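Local structure of cytosolic acyl coenzyme A thioester hydrolase (Mus musculus, 2V1O) at residues K24-A29 with N102-W107; C46-A51 with L106-L111; T75-H80 with L120-I125; Q85-S90 with K98-K103. The protein hydrolyses fatty acyl-CoAs, palmitoyl-CoA above all, to free fatty acids and coenzyme A, the chain here being its N-terminal hotdog domain. One frame throughout, in Å; residues are numbered along the deposited sequence.

Interaction 1 of 4, residues K24-A29 with N102-W107; sequences KMIEEA and NKATLW
Ile26 of the helix 19-38 packs on Asn102, Ala104 and Leu106 of the strand 98-112 in a buried, largely apolar helix-on-sheet contact near the centre of the chain. It is the defining junction of the hotdog fold, in which a long central helix lies against a curved antiparallel sheet. The local axes come within 9.7 Å and cross at -50°, and the three strand residues that meet Ile26 are every second one, all on the face turned to the helix.

The two branches of Ile26 divide the work. CG2, anti to the backbone N, reaches Ala104 CB at 4.0 Å and Leu106 CD1 at 3.9 Å, so the methyl branch spans two successive inward residues. CD1, at the end of the other branch, points to the amide of Asn102 and comes within 3.3 Å of its OD1, the two side chains crossing at about a right angle. Leu106 CD1 also lies 3.8 Å from Ile26 O, so the leucine rests partly on the helix backbone.

Asn102 ND2 and both carboxylate oxygens of Glu27 find their partners away from this interface. Asn102 ND2 is bonded to Thr56 OG1 and Asp57 O, while Glu27, which only brushes Leu106 through its CA, bonds Tyr108 OH through OE2 and Gly20 N of the second subunit through OE1. No hydrogen bond links the helix segment to the strand segment. Their cohesion is therefore dispersive, and the bonds of ND2 to strand 46-57 are consistent with the amide being held in the rotation that leaves OD1 beside the Ile26 methyl.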
# COMPACT_ATOMS: atom_id res chain seq x y z
N LYS A 24 4.24 13.84 2.08
CA LYS A 24 3.93 12.79 3.03
C LYS A 24 5.15 12.43 3.92
O LYS A 24 5.01 12.32 5.15
CB LYS A 24 3.38 11.56 2.31
CG LYS A 24 2.96 10.45 3.26
CD LYS A 24 1.97 9.50 2.57
CE LYS A 24 2.26 8.05 2.90
NZ LYS A 24 2.04 7.69 4.33
N MET A 25 6.32 12.27 3.30
CA MET A 25 7.53 11.90 4.05
C MET A 25 7.94 13.03 5.01
O MET A 25 8.38 12.78 6.13
CB MET A 25 8.70 11.62 3.10
CG MET A 25 8.55 10.37 2.21
SD MET A 25 10.14 9.99 1.40
CE MET A 25 10.66 11.64 0.97
N ILE A 26 7.81 14.26 4.54
CA ILE A 26 8.10 15.44 5.36
C ILE A 26 7.26 15.40 6.64
O ILE A 26 7.79 15.58 7.74
CB ILE A 26 7.84 16.75 4.57
CG1 ILE A 26 8.91 16.93 3.48
CG2 ILE A 26 7.88 17.97 5.52
CD1 ILE A 26 8.50 17.94 2.40
N GLU A 27 5.96 15.15 6.49
CA GLU A 27 5.03 15.19 7.64
C GLU A 27 5.28 14.02 8.59
O GLU A 27 5.19 14.19 9.80
CB GLU A 27 3.58 15.24 7.18
CG GLU A 27 2.61 15.81 8.22
CD GLU A 27 2.14 14.78 9.23
OE1 GLU A 27 1.61 13.73 8.81
OE2 GLU A 27 2.29 15.01 10.45
N GLU A 28 5.64 12.87 8.04
CA GLU A 28 6.03 11.69 8.84
C GLU A 28 7.20 12.02 9.78
O GLU A 28 7.16 11.70 10.97
CB GLU A 28 6.33 10.49 7.94
CG GLU A 28 5.07 9.95 7.23
CD GLU A 28 5.36 8.92 6.14
OE1 GLU A 28 6.44 8.97 5.50
OE2 GLU A 28 4.48 8.07 5.91
N ALA A 29 8.23 12.68 9.24
CA ALA A 29 9.37 13.12 10.05
C ALA A 29 8.93 14.12 11.11
O ALA A 29 9.32 13.99 12.27
CB ALA A 29 10.49 13.69 9.17
N ASN A 102 14.08 19.95 -1.07
CA ASN A 102 13.10 20.78 -0.40
C ASN A 102 13.50 21.10 1.05
O ASN A 102 14.11 20.28 1.73
CB ASN A 102 11.75 20.05 -0.41
CG ASN A 102 10.66 20.83 0.26
OD1 ASN A 102 10.28 20.54 1.40
ND2 ASN A 102 10.16 21.85 -0.43
N LYS A 103 13.16 22.31 1.50
CA LYS A 103 13.16 22.65 2.92
C LYS A 103 11.73 23.07 3.28
O LYS A 103 11.12 23.86 2.56
CB LYS A 103 14.11 23.80 3.24
CG LYS A 103 15.57 23.60 2.86
CD LYS A 103 16.37 24.82 3.35
CE LYS A 103 17.65 25.04 2.57
NZ LYS A 103 17.40 25.81 1.30
N ALA A 104 11.21 22.54 4.37
CA ALA A 104 9.85 22.86 4.80
C ALA A 104 9.84 23.15 6.30
O ALA A 104 10.68 22.65 7.04
CB ALA A 104 8.88 21.72 4.47
N THR A 105 8.90 23.99 6.73
CA THR A 105 8.69 24.25 8.14
C THR A 105 7.24 23.89 8.48
O THR A 105 6.31 24.25 7.75
CB THR A 105 9.02 25.70 8.52
OG1 THR A 105 10.42 25.94 8.29
CG2 THR A 105 8.71 25.98 10.01
N LEU A 106 7.08 23.19 9.60
CA LEU A 106 5.77 22.71 10.03
C LEU A 106 5.52 23.11 11.47
O LEU A 106 6.45 23.21 12.27
CB LEU A 106 5.73 21.18 9.95
CG LEU A 106 6.29 20.45 8.72
CD1 LEU A 106 6.51 18.97 9.04
CD2 LEU A 106 5.37 20.62 7.54
N TRP A 107 4.24 23.30 11.80
CA TRP A 107 3.81 23.53 13.17
C TRP A 107 2.89 22.42 13.62
O TRP A 107 1.94 22.06 12.91
CB TRP A 107 3.10 24.89 13.30
CG TRP A 107 4.01 26.04 13.05
CD1 TRP A 107 4.34 26.59 11.84
CD2 TRP A 107 4.72 26.81 14.04
NE1 TRP A 107 5.20 27.64 12.01
CE2 TRP A 107 5.45 27.80 13.35
CE3 TRP A 107 4.80 26.75 15.44
CZ2 TRP A 107 6.27 28.73 14.02
CZ3 TRP A 107 5.61 27.68 16.11
CH2 TRP A 107 6.33 28.65 15.39

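Interaction 2 of 4, residues C46-A51 with L106-L111; sequences CVAALA and LWYVPL. With COA (coenzyme A), chain G.
Val47 pairs with Leu111 and Ala49 with Val109, joining strand 46-57, outermost within this chain, to strand 98-112 of the hotdog sheet. Each of these two hydrogen-bonded antiparallel pairs is closed by reciprocal N-H to O bonds, the straightest being Ala49 N to Val109 O (2.9 Å, 178°). A fifth bond, Ala51 N to Trp107 O at 2.8 Å, extends the pairing.

The apolar contacts fall on both faces. On the helix side, Leu50 lies over one face of the Tyr108 ring: its CD1 sits 4.1 Å from the ring centroid, displaced toward the rim near CZ, in a CH-pi contact. With CG anti to the backbone N (chi1 -178°), the leucine's branch point stands beside its carbonyl carbon, and CD1 reaches the ring from there. Ala48 CB meets Tyr108 CB on this side. On the other face, Ala49 CB touches Leu111 CD1 at 3.9 Å and Ala51 CB touches Val109 CG2.

Coenzyme A lies against the Ala49, Val109 and Leu111 side chains, and its N4P donates to the backbone Leu50 O at 2.9 Å. Val109 CG2 approaches the ribose O4B, and Leu111 CD2 meets the methyl CEP. Phe58 of the second subunit packs on Leu50 and also bonds the bound coenzyme A through its backbone O.

The pairing uses N and O of Val47 and Ala49, while Leu50 O serves the pantetheine amide, consistent with this strand lining the ligand pocket.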
# COMPACT_ATOMS: atom_id res chain seq x y z
N CYS A 46 0.20 12.18 24.77
CA CYS A 46 -0.35 12.94 23.66
C CYS A 46 0.26 12.54 22.33
O CYS A 46 1.27 11.82 22.27
CB CYS A 46 -0.11 14.43 23.91
SG CYS A 46 1.63 14.88 23.99
N VAL A 47 -0.39 12.99 21.26
CA VAL A 47 0.16 12.86 19.92
C VAL A 47 0.12 14.23 19.26
O VAL A 47 -0.87 14.96 19.38
CB VAL A 47 -0.62 11.83 19.07
CG1 VAL A 47 -0.11 11.83 17.63
CG2 VAL A 47 -0.47 10.44 19.67
N ALA A 48 1.20 14.58 18.58
CA ALA A 48 1.29 15.87 17.91
C ALA A 48 0.47 15.84 16.62
O ALA A 48 0.61 14.92 15.81
CB ALA A 48 2.74 16.19 17.61
N ALA A 49 -0.40 16.83 16.44
CA ALA A 49 -1.20 16.99 15.21
C ALA A 49 -0.66 18.13 14.34
O ALA A 49 -0.31 19.19 14.86
CB ALA A 49 -2.66 17.27 15.57
N LEU A 50 -0.61 17.92 13.02
CA LEU A 50 -0.15 18.98 12.12
C LEU A 50 -1.14 20.13 12.08
O LEU A 50 -2.30 19.95 11.69
CB LEU A 50 0.10 18.45 10.69
CG LEU A 50 0.62 19.50 9.69
CD1 LEU A 50 2.03 19.95 10.05
CD2 LEU A 50 0.59 18.96 8.28
N ALA A 51 -0.68 21.31 12.48
CA ALA A 51 -1.51 22.51 12.44
C ALA A 51 -1.26 23.38 11.20
O ALA A 51 -2.18 24.00 10.67
CB ALA A 51 -1.33 23.34 13.72
N LEU A 106 7.08 23.19 9.60
CA LEU A 106 5.77 22.71 10.03
C LEU A 106 5.52 23.11 11.47
O LEU A 106 6.45 23.21 12.27
CB LEU A 106 5.73 21.18 9.95
CG LEU A 106 6.29 20.45 8.72
CD1 LEU A 106 6.51 18.97 9.04
CD2 LEU A 106 5.37 20.62 7.54
N TRP A 107 4.24 23.30 11.80
CA TRP A 107 3.81 23.53 13.17
C TRP A 107 2.89 22.42 13.62
O TRP A 107 1.94 22.06 12.91
CB TRP A 107 3.10 24.89 13.30
CG TRP A 107 4.01 26.04 13.05
CD1 TRP A 107 4.34 26.59 11.84
CD2 TRP A 107 4.72 26.81 14.04
NE1 TRP A 107 5.20 27.64 12.01
CE2 TRP A 107 5.45 27.80 13.35
CE3 TRP A 107 4.80 26.75 15.44
CZ2 TRP A 107 6.27 28.73 14.02
CZ3 TRP A 107 5.61 27.68 16.11
CH2 TRP A 107 6.33 28.65 15.39
N TYR A 108 3.19 21.89 14.81
CA TYR A 108 2.40 20.85 15.44
C TYR A 108 1.86 21.33 16.78
O TYR A 108 2.45 22.18 17.43
CB TYR A 108 3.27 19.61 15.68
CG TYR A 108 3.60 18.87 14.40
CD1 TYR A 108 2.79 17.81 13.97
CD2 TYR A 108 4.70 19.24 13.62
CE1 TYR A 108 3.07 17.14 12.79
CE2 TYR A 108 4.99 18.55 12.43
CZ TYR A 108 4.17 17.51 12.02
OH TYR A 108 4.43 16.82 10.86
N VAL A 109 0.73 20.75 17.18
CA VAL A 109 0.11 21.02 18.46
C VAL A 109 -0.18 19.66 19.13
O VAL A 109 -0.79 18.79 18.51
CB VAL A 109 -1.20 21.84 18.28
CG1 VAL A 109 -1.91 22.05 19.61
CG2 VAL A 109 -0.91 23.20 17.60
N PRO A 110 0.27 19.47 20.39
CA PRO A 110 -0.01 18.19 21.05
C PRO A 110 -1.45 18.08 21.53
O PRO A 110 -1.96 18.99 22.20
CB PRO A 110 0.96 18.18 22.24
CG PRO A 110 1.20 19.63 22.55
CD PRO A 110 1.05 20.39 21.24
N LEU A 111 -2.08 16.97 21.19
CA LEU A 111 -3.44 16.68 21.64
C LEU A 111 -3.45 15.44 22.52
O LEU A 111 -2.87 14.42 22.16
CB LEU A 111 -4.38 16.48 20.45
CG LEU A 111 -4.48 17.63 19.44
CD1 LEU A 111 -5.43 17.27 18.30
CD2 LEU A 111 -4.92 18.92 20.12
N1A COA G . -0.71 27.00 13.00
C2A COA G . 0.16 27.14 14.06
N3A COA G . -0.33 27.11 15.34
C4A COA G . -1.66 26.94 15.55
C5A COA G . -2.56 26.79 14.50
C6A COA G . -2.07 26.82 13.21
N6A COA G . -2.89 26.71 12.17
N7A COA G . -3.81 26.64 15.02
C8A COA G . -3.71 26.70 16.37
N9A COA G . -2.39 26.88 16.70
C1B COA G . -1.79 26.84 18.03
C2B COA G . -2.05 28.12 18.81
O2B COA G . -1.18 29.15 18.41
C3B COA G . -1.86 27.63 20.24
O3B COA G . -0.50 27.65 20.63
P3B COA G . 0.08 28.79 21.62
O7A COA G . 0.06 30.08 20.87
O8A COA G . -0.82 28.87 22.83
O9A COA G . 1.49 28.41 22.00
C4B COA G . -2.31 26.17 20.17
O4B COA G . -2.36 25.81 18.81
C5B COA G . -3.67 25.94 20.83
O5B COA G . -4.61 26.89 20.38
P1A COA G . -6.15 26.69 20.79
O1A COA G . -6.23 26.23 22.22
O2A COA G . -6.87 28.00 20.53
O3A COA G . -6.73 25.53 19.84
P2A COA G . -7.40 25.76 18.41
O4A COA G . -6.76 26.89 17.64
O5A COA G . -8.90 25.91 18.52
O6A COA G . -7.11 24.35 17.70
CBP COA G . -5.79 22.67 16.60
CCP COA G . -5.78 24.04 17.29
CDP COA G . -4.44 22.48 15.90
CEP COA G . -5.93 21.62 17.70
CAP COA G . -6.95 22.63 15.60
OAP COA G . -6.85 23.65 14.64
C9P COA G . -7.08 21.29 14.91
O9P COA G . -7.61 20.20 15.60
N8P COA G . -6.67 21.23 13.65
C7P COA G . -6.56 19.97 12.93
C6P COA G . -5.29 19.21 13.30
C5P COA G . -5.22 17.93 12.50
O5P COA G . -6.00 17.00 12.77
N4P COA G . -4.30 17.89 11.53
C3P COA G . -4.38 16.98 10.39
C2P COA G . -5.61 17.22 9.48
S1P COA G . -5.57 15.94 8.21

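Interaction 3 of 4, residues T75-H80 with L120-I125; sequences TYTSKH and LEVPPI. With COA (coenzyme A), chain G.
His80 presents its imidazole edge to Leu120 O, which lies near the ring plane and takes a weak hydrogen bond from ND1 at 3.3 Å. Another part of the edge is turned to the 3'-phosphate of coenzyme A, while CG of the adjacent Lys79 covers one face toward the rim. Glu121 CG approaches CE1 at 3.6 Å, its carboxylate plane inclined 52° to the ring.

The backbone supplies the firmer link, Val122 N to Lys79 O at 2.8 Å, and a water bridges that same carbonyl to Val122 O. Lys79 and Glu121 run side by side, pointing the same way, but their salt bridge is long, NZ to OE2 4.0 Å.

Further along, Thr77 CG2, anti to its own carbonyl carbon, touches both Val122 CG1 (3.7 Å) and Ile125 CG2, with His37 of helix 19-38 beside all three residues. A second water joins Thr77 OG1 to Ile125 N.

The turn leaving strand 67-77 is thus braced by the loop before helix 130-146 while gripping the ligand: phosphate O9A accepts from Ser78 OG at 2.6 Å and from His80 N at 2.9 Å. Two donors on one oxygen would be expected to stabilise its negative charge.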
# COMPACT_ATOMS: atom_id res chain seq x y z
N THR A 75 12.91 23.59 16.03
CA THR A 75 13.61 24.87 16.00
C THR A 75 12.99 25.91 16.93
O THR A 75 13.62 26.92 17.26
CB THR A 75 13.70 25.40 14.56
OG1 THR A 75 12.39 25.40 13.97
CG2 THR A 75 14.63 24.51 13.75
N TYR A 76 11.75 25.65 17.36
CA TYR A 76 11.07 26.51 18.33
C TYR A 76 9.94 25.78 19.04
O TYR A 76 9.32 24.87 18.48
CB TYR A 76 10.52 27.79 17.64
CG TYR A 76 10.00 28.81 18.62
CD1 TYR A 76 10.87 29.58 19.39
CD2 TYR A 76 8.63 29.00 18.80
CE1 TYR A 76 10.40 30.51 20.30
CE2 TYR A 76 8.14 29.92 19.71
CZ TYR A 76 9.04 30.68 20.46
OH TYR A 76 8.57 31.59 21.37
N THR A 77 9.69 26.18 20.29
CA THR A 77 8.47 25.78 20.98
C THR A 77 7.80 27.00 21.63
O THR A 77 8.47 27.84 22.24
CB THR A 77 8.70 24.67 22.05
OG1 THR A 77 9.57 25.15 23.09
CG2 THR A 77 9.27 23.38 21.42
N SER A 78 6.49 27.09 21.47
CA SER A 78 5.67 28.08 22.17
C SER A 78 4.99 27.35 23.32
O SER A 78 5.34 26.20 23.62
CB SER A 78 4.65 28.71 21.22
OG SER A 78 3.67 27.76 20.80
N LYS A 79 4.02 27.99 23.97
CA LYS A 79 3.34 27.36 25.11
C LYS A 79 2.65 26.04 24.71
O LYS A 79 2.73 25.06 25.45
CB LYS A 79 2.34 28.31 25.77
CG LYS A 79 1.75 27.74 27.07
CD LYS A 79 0.99 28.76 27.89
CE LYS A 79 0.34 28.09 29.09
NZ LYS A 79 -0.31 29.07 30.01
N HIS A 80 2.00 26.04 23.55
CA HIS A 80 1.21 24.89 23.09
C HIS A 80 1.52 24.43 21.66
O HIS A 80 0.71 23.72 21.05
CB HIS A 80 -0.29 25.20 23.19
CG HIS A 80 -0.71 25.72 24.52
ND1 HIS A 80 -0.90 24.91 25.62
CD2 HIS A 80 -1.00 26.98 24.93
CE1 HIS A 80 -1.28 25.64 26.65
NE2 HIS A 80 -1.35 26.90 26.26
N LEU A 120 -2.31 20.44 24.85
CA LEU A 120 -1.41 20.36 25.99
C LEU A 120 -0.25 21.35 25.91
O LEU A 120 0.07 21.85 24.83
CB LEU A 120 -0.86 18.94 26.14
CG LEU A 120 -1.90 17.82 26.31
CD1 LEU A 120 -1.19 16.50 26.41
CD2 LEU A 120 -2.78 18.06 27.54
N GLU A 121 0.35 21.63 27.06
CA GLU A 121 1.55 22.45 27.13
C GLU A 121 2.75 21.67 26.60
O GLU A 121 2.94 20.48 26.90
CB GLU A 121 1.79 22.92 28.57
CG GLU A 121 0.77 23.95 29.05
CD GLU A 121 0.95 24.38 30.50
OE1 GLU A 121 1.87 23.88 31.19
OE2 GLU A 121 0.16 25.24 30.96
N VAL A 122 3.56 22.36 25.79
CA VAL A 122 4.76 21.78 25.19
C VAL A 122 5.96 22.03 26.12
O VAL A 122 6.15 23.15 26.59
CB VAL A 122 5.03 22.42 23.81
CG1 VAL A 122 6.37 21.98 23.25
CG2 VAL A 122 3.91 22.07 22.82
N PRO A 123 6.77 20.98 26.38
CA PRO A 123 8.01 21.22 27.14
C PRO A 123 8.95 22.18 26.40
O PRO A 123 9.06 22.12 25.19
CB PRO A 123 8.65 19.82 27.24
CG PRO A 123 7.57 18.85 26.91
CD PRO A 123 6.58 19.56 26.03
N PRO A 124 9.60 23.12 27.12
CA PRO A 124 10.60 23.94 26.45
C PRO A 124 11.78 23.13 25.88
O PRO A 124 12.16 22.12 26.46
CB PRO A 124 11.07 24.89 27.56
CG PRO A 124 9.92 24.94 28.52
CD PRO A 124 9.40 23.53 28.52
N ILE A 125 12.31 23.57 24.74
CA ILE A 125 13.55 22.99 24.20
C ILE A 125 14.78 23.75 24.66
O ILE A 125 14.68 24.90 25.09
CB ILE A 125 13.56 22.92 22.64
CG1 ILE A 125 13.28 24.30 22.01
CG2 ILE A 125 12.62 21.85 22.15
CD1 ILE A 125 13.76 24.43 20.56
N1A COA G . -0.71 27.00 13.00
C2A COA G . 0.16 27.14 14.06
N3A COA G . -0.33 27.11 15.34
C4A COA G . -1.66 26.94 15.55
C5A COA G . -2.56 26.79 14.50
C6A COA G . -2.07 26.82 13.21
N6A COA G . -2.89 26.71 12.17
N7A COA G . -3.81 26.64 15.02
C8A COA G . -3.71 26.70 16.37
N9A COA G . -2.39 26.88 16.70
C1B COA G . -1.79 26.84 18.03
C2B COA G . -2.05 28.12 18.81
O2B COA G . -1.18 29.15 18.41
C3B COA G . -1.86 27.63 20.24
O3B COA G . -0.50 27.65 20.63
P3B COA G . 0.08 28.79 21.62
O7A COA G . 0.06 30.08 20.87
O8A COA G . -0.82 28.87 22.83
O9A COA G . 1.49 28.41 22.00
C4B COA G . -2.31 26.17 20.17
O4B COA G . -2.36 25.81 18.81
C5B COA G . -3.67 25.94 20.83
O5B COA G . -4.61 26.89 20.38
P1A COA G . -6.15 26.69 20.79
O1A COA G . -6.23 26.23 22.22
O2A COA G . -6.87 28.00 20.53
O3A COA G . -6.73 25.53 19.84
P2A COA G . -7.40 25.76 18.41
O4A COA G . -6.76 26.89 17.64
O5A COA G . -8.90 25.91 18.52
O6A COA G . -7.11 24.35 17.70
CBP COA G . -5.79 22.67 16.60
CCP COA G . -5.78 24.04 17.29
CDP COA G . -4.44 22.48 15.90
CEP COA G . -5.93 21.62 17.70
CAP COA G . -6.95 22.63 15.60
OAP COA G . -6.85 23.65 14.64
C9P COA G . -7.08 21.29 14.91
O9P COA G . -7.61 20.20 15.60
N8P COA G . -6.67 21.23 13.65
C7P COA G . -6.56 19.97 12.93
C6P COA G . -5.29 19.21 13.30
C5P COA G . -5.22 17.93 12.50
O5P COA G . -6.00 17.00 12.77
N4P COA G . -4.30 17.89 11.53
C3P COA G . -4.38 16.98 10.39
C2P COA G . -5.61 17.22 9.48
S1P COA G . -5.57 15.94 8.21
O HOH W 1 11.61 26.47 24.66
O HOH W 2 4.38 25.19 27.63

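Interaction 4 of 4, residues Q85-S90 with K98-K103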
# COMPACT_ATOMS: atom_id res chain seq x y z
N GLN A 85 11.61 22.16 11.42
CA GLN A 85 12.20 22.36 10.11
C GLN A 85 12.61 21.02 9.54
O GLN A 85 13.27 20.22 10.22
CB GLN A 85 13.41 23.29 10.18
CG GLN A 85 13.06 24.72 10.53
CD GLN A 85 14.26 25.64 10.55
OE1 GLN A 85 15.38 25.24 10.22
NE2 GLN A 85 14.04 26.88 10.96
N VAL A 86 12.21 20.77 8.30
CA VAL A 86 12.49 19.49 7.64
C VAL A 86 13.28 19.72 6.36
O VAL A 86 12.94 20.61 5.57
CB VAL A 86 11.18 18.72 7.32
CG1 VAL A 86 11.49 17.40 6.58
CG2 VAL A 86 10.40 18.46 8.61
N HIS A 87 14.34 18.94 6.18
CA HIS A 87 15.16 18.98 4.95
C HIS A 87 15.01 17.68 4.19
O HIS A 87 15.14 16.60 4.77
CB HIS A 87 16.65 19.19 5.26
CG HIS A 87 17.01 20.59 5.64
ND1 HIS A 87 16.52 21.19 6.78
CD2 HIS A 87 17.81 21.50 5.04
CE1 HIS A 87 17.01 22.42 6.86
NE2 HIS A 87 17.79 22.63 5.83
N VAL A 88 14.77 17.79 2.89
CA VAL A 88 14.71 16.62 2.01
C VAL A 88 15.85 16.69 1.00
O VAL A 88 16.00 17.69 0.29
CB VAL A 88 13.37 16.53 1.25
CG1 VAL A 88 13.36 15.31 0.32
CG2 VAL A 88 12.20 16.48 2.23
N MET A 89 16.66 15.64 0.97
CA MET A 89 17.78 15.53 0.05
C MET A 89 17.62 14.26 -0.78
O MET A 89 17.25 13.20 -0.25
CB MET A 89 19.10 15.55 0.84
CG MET A 89 20.36 15.54 -0.02
SD MET A 89 21.92 15.28 0.88
CE MET A 89 21.58 13.87 1.95
N SER A 90 17.86 14.37 -2.08
CA SER A 90 17.86 13.21 -2.96
C SER A 90 19.29 12.72 -3.10
O SER A 90 20.23 13.52 -3.15
CB SER A 90 17.29 13.53 -4.34
OG SER A 90 18.07 14.50 -4.99
N LYS A 98 24.14 14.11 -4.91
CA LYS A 98 23.13 14.55 -3.95
C LYS A 98 22.63 15.96 -4.27
O LYS A 98 23.42 16.83 -4.63
CB LYS A 98 23.68 14.51 -2.52
CG LYS A 98 24.33 13.20 -2.16
CD LYS A 98 24.74 13.18 -0.70
CE LYS A 98 25.41 11.86 -0.37
NZ LYS A 98 25.96 11.88 1.01
N LYS A 99 21.32 16.17 -4.11
CA LYS A 99 20.67 17.45 -4.40
C LYS A 99 19.71 17.79 -3.27
O LYS A 99 19.07 16.89 -2.72
CB LYS A 99 19.83 17.36 -5.69
CG LYS A 99 20.56 16.95 -6.94
CD LYS A 99 19.56 16.62 -8.04
CE LYS A 99 20.27 16.11 -9.28
NZ LYS A 99 19.30 15.57 -10.28
N LEU A 100 19.60 19.07 -2.93
CA LEU A 100 18.55 19.51 -2.01
C LEU A 100 17.22 19.56 -2.77
O LEU A 100 17.07 20.30 -3.75
CB LEU A 100 18.88 20.88 -1.40
CG LEU A 100 17.80 21.55 -0.53
CD1 LEU A 100 17.51 20.76 0.75
CD2 LEU A 100 18.19 22.98 -0.22
N THR A 101 16.28 18.75 -2.32
CA THR A 101 14.96 18.68 -2.93
C THR A 101 14.07 19.78 -2.39
O THR A 101 13.41 20.49 -3.15
CB THR A 101 14.29 17.31 -2.66
OG1 THR A 101 15.17 16.27 -3.06
CG2 THR A 101 12.95 17.19 -3.41
N ASN A 102 14.08 19.95 -1.07
CA ASN A 102 13.10 20.78 -0.40
C ASN A 102 13.50 21.10 1.05
O ASN A 102 14.11 20.28 1.73
CB ASN A 102 11.75 20.05 -0.41
CG ASN A 102 10.66 20.83 0.26
OD1 ASN A 102 10.28 20.54 1.40
ND2 ASN A 102 10.16 21.85 -0.43
N LYS A 103 13.16 22.31 1.50
CA LYS A 103 13.16 22.65 2.92
C LYS A 103 11.73 23.07 3.28
O LYS A 103 11.12 23.86 2.56
CB LYS A 103 14.11 23.80 3.24
CG LYS A 103 15.57 23.60 2.86
CD LYS A 103 16.37 24.82 3.35
CE LYS A 103 17.65 25.04 2.57
NZ LYS A 103 17.40 25.81 1.30
O HOH W 3 16.14 16.39 -5.72
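Val88 O accepts two backbone donors from across the hairpin, Thr101 N at 2.8 Å and Asn102 N at a longer 3.3 Å, both approaching from the same face of the carbonyl plane. Val88 N in turn donates to Asn102 O in a nearly straight bond (172°). Farther toward the turn, Ser90 and Lys99 form a reciprocal pair, Ser90 N to Lys99 O and Lys99 N to Ser90 O.

Two residues facing one make this a classic beta bulge, with Thr101 and Asn102 opposite Val88, in the antiparallel hairpin of strands 82-91 and 98-112 of the hotdog sheet. The register moves by one residue between Val88 and Met89. Thr101 brings its CB to 3.7 Å from Val88 CG1, and its OG1, anti to its carbonyl carbon (chi1 -53°), shares a water with Ser90 OG, at 2.8 Å from each.

Lys103 O is taken up by Thr56 OG1 of strand 46-57, the strand that also holds Asn102 ND2. On the opposite face of the hairpin from Val88, the aliphatic part of Lys103 lies over the His87 ring, CG 4.1 Å from the centroid in a CH-pi contact, with CD 3.6 Å from NE2. Met89 likewise sets SD against Lys98 CD at 3.9 Å, while its CG lies 3.3 Å from Lys99 O. Val88 itself packs on Ile22 and Ile26 of helix 19-38.

From the N terminus, helix 19-38 comes first, and interaction 1 closes the longest loop by seating it on strand 98-112. Strand 46-57 follows, and interaction 2 joins it to the later part of that same strand, so both loops end on overlapping residues, Leu106 and Trp107. Interaction 4, the short hairpin, is nested within the loops closed by interactions 2 and 3. Interaction 3 begins at the end of strand 67-77 and ends beyond strand 98-112, thereby crossing interactions 1 and 2. Strand 98-112 thus carries three contacts, while interaction 3 adds the loop before helix 130-146; interactions 2 and 3 share one coenzyme A.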